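Local coordinates for amidohydrolase (Brucella melitensis biovar Abortus, PDB 4F0L) that is a metal-dependent hydrolase of the amidohydrolase family that binds iron in this crystal and probably acts as a deaminase, at the interface of chains A and B. Sequence-based numbering; all coordinates share one arbitrary frame. Chains: chain A/B, Amidohydrolase.

The interface of chains A and B. Residues chain A 78, 305-307; chain B 345, 348, 353-354.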
loop_
_atom_site.group_PDB
_atom_site.type_symbol
_atom_site.label_atom_id
_atom_site.label_comp_id
_atom_site.label_asym_id
_atom_site.label_seq_id
_atom_site.Cartn_x
_atom_site.Cartn_y
_atom_site.Cartn_z
ATOM N N GLU A 78 8.862 -3.685 -13.496
ATOM C CA GLU A 78 7.390 -3.660 -13.650
ATOM C C GLU A 78 6.930 -3.530 -15.102
ATOM O O GLU A 78 5.835 -3.017 -15.381
ATOM C CB GLU A 78 6.771 -2.560 -12.792
ATOM C CG GLU A 78 7.299 -2.508 -11.347
ATOM C CD GLU A 78 7.184 -3.822 -10.560
ATOM O OE1 GLU A 78 6.206 -4.574 -10.764
ATOM O OE2 GLU A 78 8.070 -4.083 -9.713
ATOM N N ALA A 305 3.825 -10.100 -2.607
ATOM C CA ALA A 305 2.795 -9.604 -3.508
ATOM C C ALA A 305 3.410 -9.189 -4.858
ATOM O O ALA A 305 2.905 -9.562 -5.921
ATOM C CB ALA A 305 2.094 -8.430 -2.841
ATOM N N ASN A 306 4.511 -8.424 -4.819
ATOM C CA ASN A 306 5.176 -7.966 -6.042
ATOM C C ASN A 306 5.634 -9.160 -6.903
ATOM O O ASN A 306 5.673 -9.069 -8.126
ATOM C CB ASN A 306 6.337 -7.038 -5.664
ATOM C CG ASN A 306 7.136 -6.543 -6.855
ATOM O OD1 ASN A 306 7.967 -7.264 -7.365
ATOM N ND2 ASN A 306 6.877 -5.316 -7.305
ATOM N N LEU A 307 5.998 -10.257 -6.250
ATOM C CA LEU A 307 6.445 -11.452 -6.963
ATOM C C LEU A 307 5.310 -12.476 -7.251
ATOM O O LEU A 307 5.542 -13.482 -7.920
ATOM C CB LEU A 307 7.588 -12.122 -6.185
ATOM C CG LEU A 307 8.862 -11.283 -6.021
ATOM C CD1 LEU A 307 9.918 -12.069 -5.242
ATOM C CD2 LEU A 307 9.367 -10.807 -7.396
ATOM N N TYR B 345 -1.469 -6.053 -7.540
ATOM C CA TYR B 345 -0.952 -7.049 -6.631
ATOM C C TYR B 345 -2.023 -8.086 -6.315
ATOM O O TYR B 345 -1.694 -9.250 -6.101
ATOM C CB TYR B 345 -0.368 -6.450 -5.336
ATOM C CG TYR B 345 0.992 -5.743 -5.476
ATOM C CD1 TYR B 345 1.704 -5.735 -6.675
ATOM C CD2 TYR B 345 1.575 -5.147 -4.385
ATOM C CE1 TYR B 345 2.950 -5.115 -6.783
ATOM C CE2 TYR B 345 2.811 -4.511 -4.482
ATOM C CZ TYR B 345 3.516 -4.534 -5.672
ATOM O OH TYR B 345 4.746 -3.917 -5.735
ATOM N N ARG B 348 -1.510 -10.426 -9.031
ATOM C CA ARG B 348 -0.275 -11.206 -8.932
ATOM C C ARG B 348 -0.422 -12.387 -7.966
ATOM O O ARG B 348 0.057 -13.498 -8.248
ATOM C CB ARG B 348 0.916 -10.330 -8.508
ATOM C CG ARG B 348 1.276 -9.291 -9.544
ATOM C CD ARG B 348 2.645 -8.654 -9.388
ATOM N NE ARG B 348 2.761 -7.595 -10.385
ATOM C CZ ARG B 348 3.755 -6.713 -10.469
ATOM N NH1 ARG B 348 4.793 -6.776 -9.637
ATOM N NH2 ARG B 348 3.723 -5.780 -11.428
ATOM N N ALA B 353 1.740 -14.642 -10.754
ATOM C CA ALA B 353 2.418 -14.086 -11.949
ATOM C C ALA B 353 2.783 -12.630 -11.678
ATOM O O ALA B 353 2.325 -12.047 -10.697
ATOM C CB ALA B 353 1.520 -14.196 -13.192
ATOM N N ARG B 354 3.633 -12.055 -12.523
ATOM C CA ARG B 354 3.958 -10.639 -12.418
ATOM C C ARG B 354 3.504 -9.885 -13.667
ATOM O O ARG B 354 3.342 -10.465 -14.741
ATOM C CB ARG B 354 5.454 -10.437 -12.225
ATOM C CG ARG B 354 6.040 -11.231 -11.075
ATOM C CD ARG B 354 7.486 -10.857 -10.812
ATOM N NE ARG B 354 7.640 -9.522 -10.262
ATOM C CZ ARG B 354 8.147 -8.453 -10.884
ATOM N NH1 ARG B 354 8.570 -8.506 -12.137
ATOM N NH2 ARG B 354 8.241 -7.296 -10.222
#
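A:Glu78 and B:Arg348 meet across the two-fold interface of two copies of the enzyme, in a patch that illustrates how one asparagine at a helix end and one carboxylate can be shared by two arginines of the partner chain; the deposited dimer may be the biological one, though the structure alone does not show it. Among the charged contacts, B:Arg348 reaches the carboxylate end-on, through a chain extended from CG to NE. Its NH1 and NH2 both bond to A:Glu78 OE1, each at 2.8 Å, with the carboxylate and guanidinium planes only 9° apart. NH1 takes the syn lone pair, whereas NH2 comes in nearly along the C-O axis. B:Arg354 adds a longer salt bridge, 3.3 Å from NH2 to A:Glu78 OE2, its plane turned steeply to the carboxylate. The two guanidinium groups would be expected to favour the ionised form of the carboxylate.

The remaining hydrogen bonds centre on A:Asn306, at the end of helix 301-306. B:Arg354, bent at chi3 (69°), grips it side-on: NE bonds to A:Asn306 O, the backbone carbonyl, and NH2 to A:Asn306 OD1, the side-chain carbonyl, both at 2.9 Å. The same backbone O also accepts from B:Arg348 NH1, which lies in the carbonyl plane, on a lone pair. With CG anti to its backbone N (chi1 178°), A:Asn306 donates nearly straight hydrogen bonds from ND2 to B:Tyr345 OH and A:Glu78 OE2; with B:Arg354 NH2 on OD1, these should fix the amide's rotation and help hold the carboxylate.

Apolar packing completes the patch. The A:Ala305–A:Asn306 peptide lies over one face of the B:Tyr345 ring, near its centre, while A:Leu307 runs alongside B:Arg354, and A:Ala305 CB rests 3.7 Å from B:Tyr345 CD2.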